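Side-chain contacts in epidermin decarboxylase (Staphylococcus epidermidis, PDB 1G63), which catalyses the FMN-dependent oxidative decarboxylation of the C-terminal cysteine residue of the precursor peptide of the lantibiotic epidermin: residues 96-99 against 100-104; 163-166 against 167-170. One frame throughout, in Å; residues are numbered along the deposited sequence.

Contact 1 of 2, residues 96-99 against 100-104; sequences DNLL and TTVCL. With FMN (flavin mononucleotide), chain M.
Asn-97 O and Thr-101 N, 2.9 Å apart, close the first turn of helix 98-105, whose N-cap is Asn-97. The next two bonds repeat the i to i+4 step, with Val-102 N bonded to Leu-98 O and Cys-103 N to Leu-99 O. The CA atoms of Leu-98 and Thr-101 lie 5.0 Å apart across this turn. Asn-97 doubles back over the helix start: with chi1 of 57° its CG is tucked between N and C of its own backbone, and OD1 accepts from Thr-100 N in a capping bond, whose details are doubtful because OD1 sits implausibly close to Thr-100 CB. The Asn-97 and Thr-100 side chains cross at about a right angle. Asn-97 O is gripped twice by Thr-101, since OG1 also donates to it at 3.0 Å, the hydroxyl riding 48° out of the carbonyl plane. Chi1 of -68° places that hydroxyl beside Thr-101's own backbone N, facing back toward the helix start. OG1 in turn accepts from the ribityl hydroxyl O3' of FMN at 3.0 Å, so the cap and the cofactor are wired through one threonine. This is a subunit-interface flavin site of a Rossmann-like fold: Ala-11, Ser-37, Ser-83, Ala-84, Thr-86 and Asn-115 of a second subunit also bind the FMN, and the active-site residue His-67 touches Thr-101 from helix 67-72. Asp-96 brings its CA to 3.6 Å from FMN O4', while its carboxylate turns to a salt bridge with Lys-89. Thr-100 OG1 is satisfied by Ile-94 O. On the apolar flank, Leu-98 CD1 meets Val-102 CG2 at 4.1 Å, both side chains also packing on Leu-35 of strand 32-36. Leu-99 CD2 reaches Cys-103 SG at 4.0 Å.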
loop_
_atom_site.group_PDB
_atom_site.type_symbol
_atom_site.label_atom_id
_atom_site.label_comp_id
_atom_site.label_asym_id
_atom_site.label_seq_id
_atom_site.Cartn_x
_atom_site.Cartn_y
_atom_site.Cartn_z
ATOM N N ASP B 96 -8.041 -12.709 -24.895
ATOM C CA ASP B 96 -7.155 -12.004 -23.974
ATOM C C ASP B 96 -7.470 -12.128 -22.474
ATOM O O ASP B 96 -6.873 -11.431 -21.655
ATOM C CB ASP B 96 -7.049 -10.523 -24.369
ATOM C CG ASP B 96 -8.400 -9.832 -24.453
ATOM O OD1 ASP B 96 -9.435 -10.432 -24.085
ATOM O OD2 ASP B 96 -8.419 -8.668 -24.884
ATOM N N ASN B 97 -8.413 -12.999 -22.124
ATOM C CA ASN B 97 -8.741 -13.275 -20.726
ATOM C C ASN B 97 -9.152 -14.755 -20.665
ATOM O O ASN B 97 -9.362 -15.374 -21.704
ATOM C CB ASN B 97 -9.846 -12.341 -20.184
ATOM C CG ASN B 97 -11.127 -12.390 -20.994
ATOM O OD1 ASN B 97 -11.559 -13.458 -21.436
ATOM N ND2 ASN B 97 -11.756 -11.227 -21.177
ATOM N N LEU B 98 -9.252 -15.325 -19.469
ATOM C CA LEU B 98 -9.595 -16.740 -19.340
ATOM C C LEU B 98 -10.905 -17.142 -20.003
ATOM O O LEU B 98 -10.943 -18.119 -20.757
ATOM C CB LEU B 98 -9.615 -17.166 -17.862
ATOM C CG LEU B 98 -9.903 -18.659 -17.602
ATOM C CD1 LEU B 98 -8.871 -19.529 -18.302
ATOM C CD2 LEU B 98 -9.897 -18.944 -16.103
ATOM N N LEU B 99 -11.972 -16.397 -19.731
ATOM C CA LEU B 99 -13.284 -16.704 -20.299
ATOM C C LEU B 99 -13.218 -16.811 -21.817
ATOM O O LEU B 99 -13.651 -17.785 -22.431
ATOM C CB LEU B 99 -14.293 -15.619 -19.918
ATOM C CG LEU B 99 -15.726 -15.758 -20.453
ATOM C CD1 LEU B 99 -16.693 -15.022 -19.526
ATOM C CD2 LEU B 99 -15.826 -15.205 -21.879
ATOM N N THR B 100 -12.651 -15.785 -22.408
ATOM C CA THR B 100 -12.535 -15.693 -23.834
ATOM C C THR B 100 -11.570 -16.763 -24.409
ATOM O O THR B 100 -11.744 -17.237 -25.536
ATOM C CB THR B 100 -12.152 -14.236 -24.153
ATOM O OG1 THR B 100 -12.750 -13.844 -25.380
ATOM C CG2 THR B 100 -10.680 -14.061 -24.207
ATOM N N THR B 101 -10.576 -17.175 -23.621
ATOM C CA THR B 101 -9.648 -18.224 -24.063
ATOM C C THR B 101 -10.369 -19.580 -24.015
ATOM O O THR B 101 -10.125 -20.465 -24.839
ATOM C CB THR B 101 -8.390 -18.299 -23.159
ATOM O OG1 THR B 101 -7.603 -17.121 -23.339
ATOM C CG2 THR B 101 -7.546 -19.517 -23.504
ATOM N N VAL B 102 -11.248 -19.738 -23.031
ATOM C CA VAL B 102 -12.028 -20.961 -22.894
ATOM C C VAL B 102 -12.998 -21.079 -24.072
ATOM O O VAL B 102 -13.206 -22.173 -24.607
ATOM C CB VAL B 102 -12.818 -20.969 -21.551
ATOM C CG1 VAL B 102 -13.990 -21.956 -21.609
ATOM C CG2 VAL B 102 -11.872 -21.342 -20.413
ATOM N N CYS B 103 -13.577 -19.952 -24.480
ATOM C CA CYS B 103 -14.514 -19.940 -25.593
ATOM C C CYS B 103 -13.858 -20.262 -26.928
ATOM O O CYS B 103 -14.495 -20.846 -27.794
ATOM C CB CYS B 103 -15.246 -18.594 -25.670
ATOM S SG CYS B 103 -16.422 -18.335 -24.322
ATOM N N LEU B 104 -12.591 -19.888 -27.100
ATOM C CA LEU B 104 -11.897 -20.195 -28.349
ATOM C C LEU B 104 -11.665 -21.702 -28.408
ATOM O O LEU B 104 -11.969 -22.359 -29.400
ATOM C CB LEU B 104 -10.543 -19.483 -28.426
ATOM C CG LEU B 104 -9.698 -19.854 -29.664
ATOM C CD1 LEU B 104 -9.598 -18.670 -30.612
ATOM C CD2 LEU B 104 -8.307 -20.293 -29.242
HETATM N N1 FMN M . -2.167 -19.913 -25.304
HETATM C C2 FMN M . -1.559 -20.265 -26.484
HETATM O O2 FMN M . -1.825 -19.789 -27.550
HETATM N N3 FMN M . -0.549 -21.265 -26.455
HETATM C C4 FMN M . -0.122 -21.920 -25.353
HETATM O O4 FMN M . 0.743 -22.797 -25.453
HETATM C C4A FMN M . -0.789 -21.571 -24.090
HETATM N N5 FMN M . -0.415 -22.124 -22.944
HETATM C C5A FMN M . -0.934 -21.656 -21.777
HETATM C C6 FMN M . -0.452 -22.187 -20.504
HETATM C C7 FMN M . -1.021 -21.866 -19.296
HETATM C C7M FMN M . -0.470 -22.435 -17.975
HETATM C C8 FMN M . -2.001 -20.763 -19.241
HETATM C C8M FMN M . -2.553 -20.272 -17.928
HETATM C C9 FMN M . -2.492 -20.269 -20.449
HETATM C C9A FMN M . -2.003 -20.669 -21.711
HETATM N N10 FMN M . -2.453 -20.172 -22.967
HETATM C C10 FMN M . -1.821 -20.508 -24.157
HETATM C "C1'" FMN M . -3.511 -19.141 -23.007
HETATM C "C2'" FMN M . -2.863 -17.738 -23.082
HETATM O "O2'" FMN M . -1.972 -17.437 -21.999
HETATM C "C3'" FMN M . -3.946 -16.663 -23.119
HETATM O "O3'" FMN M . -4.762 -16.846 -24.307
HETATM C "C4'" FMN M . -3.456 -15.223 -23.088
HETATM O "O4'" FMN M . -4.568 -14.311 -22.933
HETATM C "C5'" FMN M . -2.627 -14.810 -24.293
HETATM O "O5'" FMN M . -2.109 -13.480 -24.118
HETATM P P FMN M . -0.948 -12.869 -24.989
HETATM O O1P FMN M . -1.385 -12.958 -26.398
HETATM O O2P FMN M . 0.321 -13.612 -24.712
HETATM O O3P FMN M . -0.827 -11.380 -24.492
#

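Contact 2 of 2, residues 163-166 against 167-170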
loop_
_atom_site.group_PDB
_atom_site.type_symbol
_atom_site.label_atom_id
_atom_site.label_comp_id
_atom_site.label_asym_id
_atom_site.label_seq_id
_atom_site.Cartn_x
_atom_site.Cartn_y
_atom_site.Cartn_z
ATOM N N PRO B 163 -33.308 -14.581 -21.492
ATOM C CA PRO B 163 -33.957 -15.846 -21.845
ATOM C C PRO B 163 -34.571 -16.555 -20.633
ATOM O O PRO B 163 -33.966 -16.606 -19.562
ATOM C CB PRO B 163 -32.816 -16.681 -22.432
ATOM C CG PRO B 163 -31.714 -15.692 -22.713
ATOM C CD PRO B 163 -31.846 -14.701 -21.606
ATOM N N ASN B 164 -35.768 -17.104 -20.810
ATOM C CA ASN B 164 -36.436 -17.862 -19.757
ATOM C C ASN B 164 -35.593 -19.144 -19.614
ATOM O O ASN B 164 -34.942 -19.560 -20.571
ATOM C CB ASN B 164 -37.874 -18.171 -20.203
ATOM C CG ASN B 164 -38.586 -19.147 -19.282
ATOM O OD1 ASN B 164 -38.357 -20.363 -19.341
ATOM N ND2 ASN B 164 -39.460 -18.622 -18.420
ATOM N N ILE B 165 -35.582 -19.763 -18.437
ATOM C CA ILE B 165 -34.776 -20.970 -18.240
ATOM C C ILE B 165 -35.204 -22.117 -19.161
ATOM O O ILE B 165 -34.409 -22.997 -19.493
ATOM C CB ILE B 165 -34.803 -21.417 -16.755
ATOM C CG1 ILE B 165 -33.481 -22.103 -16.396
ATOM C CG2 ILE B 165 -35.981 -22.323 -16.489
ATOM C CD1 ILE B 165 -33.256 -23.446 -17.035
ATOM N N GLU B 166 -36.463 -22.090 -19.583
ATOM C CA GLU B 166 -36.997 -23.097 -20.492
ATOM C C GLU B 166 -36.378 -22.832 -21.871
ATOM O O GLU B 166 -36.109 -23.755 -22.642
ATOM C CB GLU B 166 -38.521 -22.972 -20.560
ATOM C CG GLU B 166 -39.175 -23.760 -21.680
ATOM C CD GLU B 166 -40.407 -23.052 -22.251
ATOM O OE1 GLU B 166 -40.983 -23.564 -23.239
ATOM O OE2 GLU B 166 -40.797 -21.984 -21.716
ATOM N N ASN B 167 -36.156 -21.553 -22.166
ATOM C CA ASN B 167 -35.557 -21.134 -23.425
ATOM C C ASN B 167 -34.107 -21.628 -23.572
ATOM O O ASN B 167 -33.745 -22.179 -24.614
ATOM C CB ASN B 167 -35.587 -19.602 -23.545
ATOM C CG ASN B 167 -36.989 -19.048 -23.810
ATOM O OD1 ASN B 167 -37.223 -17.837 -23.683
ATOM N ND2 ASN B 167 -37.918 -19.920 -24.190
ATOM N N VAL B 168 -33.277 -21.450 -22.546
ATOM C CA VAL B 168 -31.893 -21.901 -22.671
ATOM C C VAL B 168 -31.801 -23.426 -22.627
ATOM O O VAL B 168 -30.880 -24.013 -23.187
ATOM C CB VAL B 168 -30.940 -21.252 -21.599
ATOM C CG1 VAL B 168 -31.419 -19.864 -21.254
ATOM C CG2 VAL B 168 -30.832 -22.100 -20.378
ATOM N N LEU B 169 -32.762 -24.070 -21.977
ATOM C CA LEU B 169 -32.766 -25.528 -21.908
ATOM C C LEU B 169 -33.045 -26.097 -23.294
ATOM O O LEU B 169 -32.395 -27.033 -23.732
ATOM C CB LEU B 169 -33.837 -25.999 -20.926
ATOM C CG LEU B 169 -33.375 -26.516 -19.562
ATOM C CD1 LEU B 169 -32.092 -25.841 -19.138
ATOM C CD2 LEU B 169 -34.482 -26.288 -18.542
ATOM N N ASN B 170 -34.009 -25.503 -23.991
ATOM C CA ASN B 170 -34.380 -25.957 -25.326
ATOM C C ASN B 170 -33.315 -25.644 -26.377
ATOM O O ASN B 170 -33.087 -26.433 -27.294
ATOM C CB ASN B 170 -35.703 -25.309 -25.756
ATOM C CG ASN B 170 -36.197 -25.824 -27.105
ATOM O OD1 ASN B 170 -36.622 -26.979 -27.226
ATOM N ND2 ASN B 170 -36.133 -24.978 -28.127
#
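Ile-165 and Leu-169, one helical turn apart, slant across each other, and the single methyl CD1 of Ile-165 fits tightly against both branches of Leu-169, 3.4 Å from CD1 and 3.4 Å from CD2. Leu-25 of helix 18-25 packs on both residues. Beside them, Pro-163 CB lies against Val-168 CG1 at 3.7 Å; chi1 of -32° turns that methyl from the staggered position toward eclipsing the backbone N of Val-168. Phe-113 of strand 110-114 backs this second pair. Further out the contact turns polar. Asn-164 O accepts from Val-168 N at 3.2 Å, and more weakly from Asn-167 N. The Asn-164 side chain accepts from Glu-166 N in a capping bond, its fine geometry uncertain because OD1 is modelled too near Glu-166 CB. Asn-167, its CG beside its own backbone N (chi1 -73°), sends OD1 back to Asn-164 N in a weak bond of 3.3 Å. The two asparagines thus form a capping box at the start of helix 165-172, and the Pro-163 to Val-168 pair, flanking it from N' to N4, is the hydrophobic staple that often accompanies such a box.

Overall arrangement
Contact 1 comes first along the chain and contact 2 near its modelled C-terminal end. Each is the asparagine-capped first part of a different helix, 98-105 and 165-172, and the two do not touch: their centres are 24 Å apart, their nearest atoms about 15 Å, with the middle of the subunit between them. The six-stranded parallel sheet links them. Contact 1 packs on strand 32-36 and contact 2 on strand 110-114, with strands 5-9 and 76-82 in between. Their roles differ accordingly: residues 96-104 help build an FMN site shared with a second subunit, whereas residues 163-170, touched by no other protein chain of the dodecamer, pack the last modelled helix against helix 18-25 and strand 110-114 of their own chain.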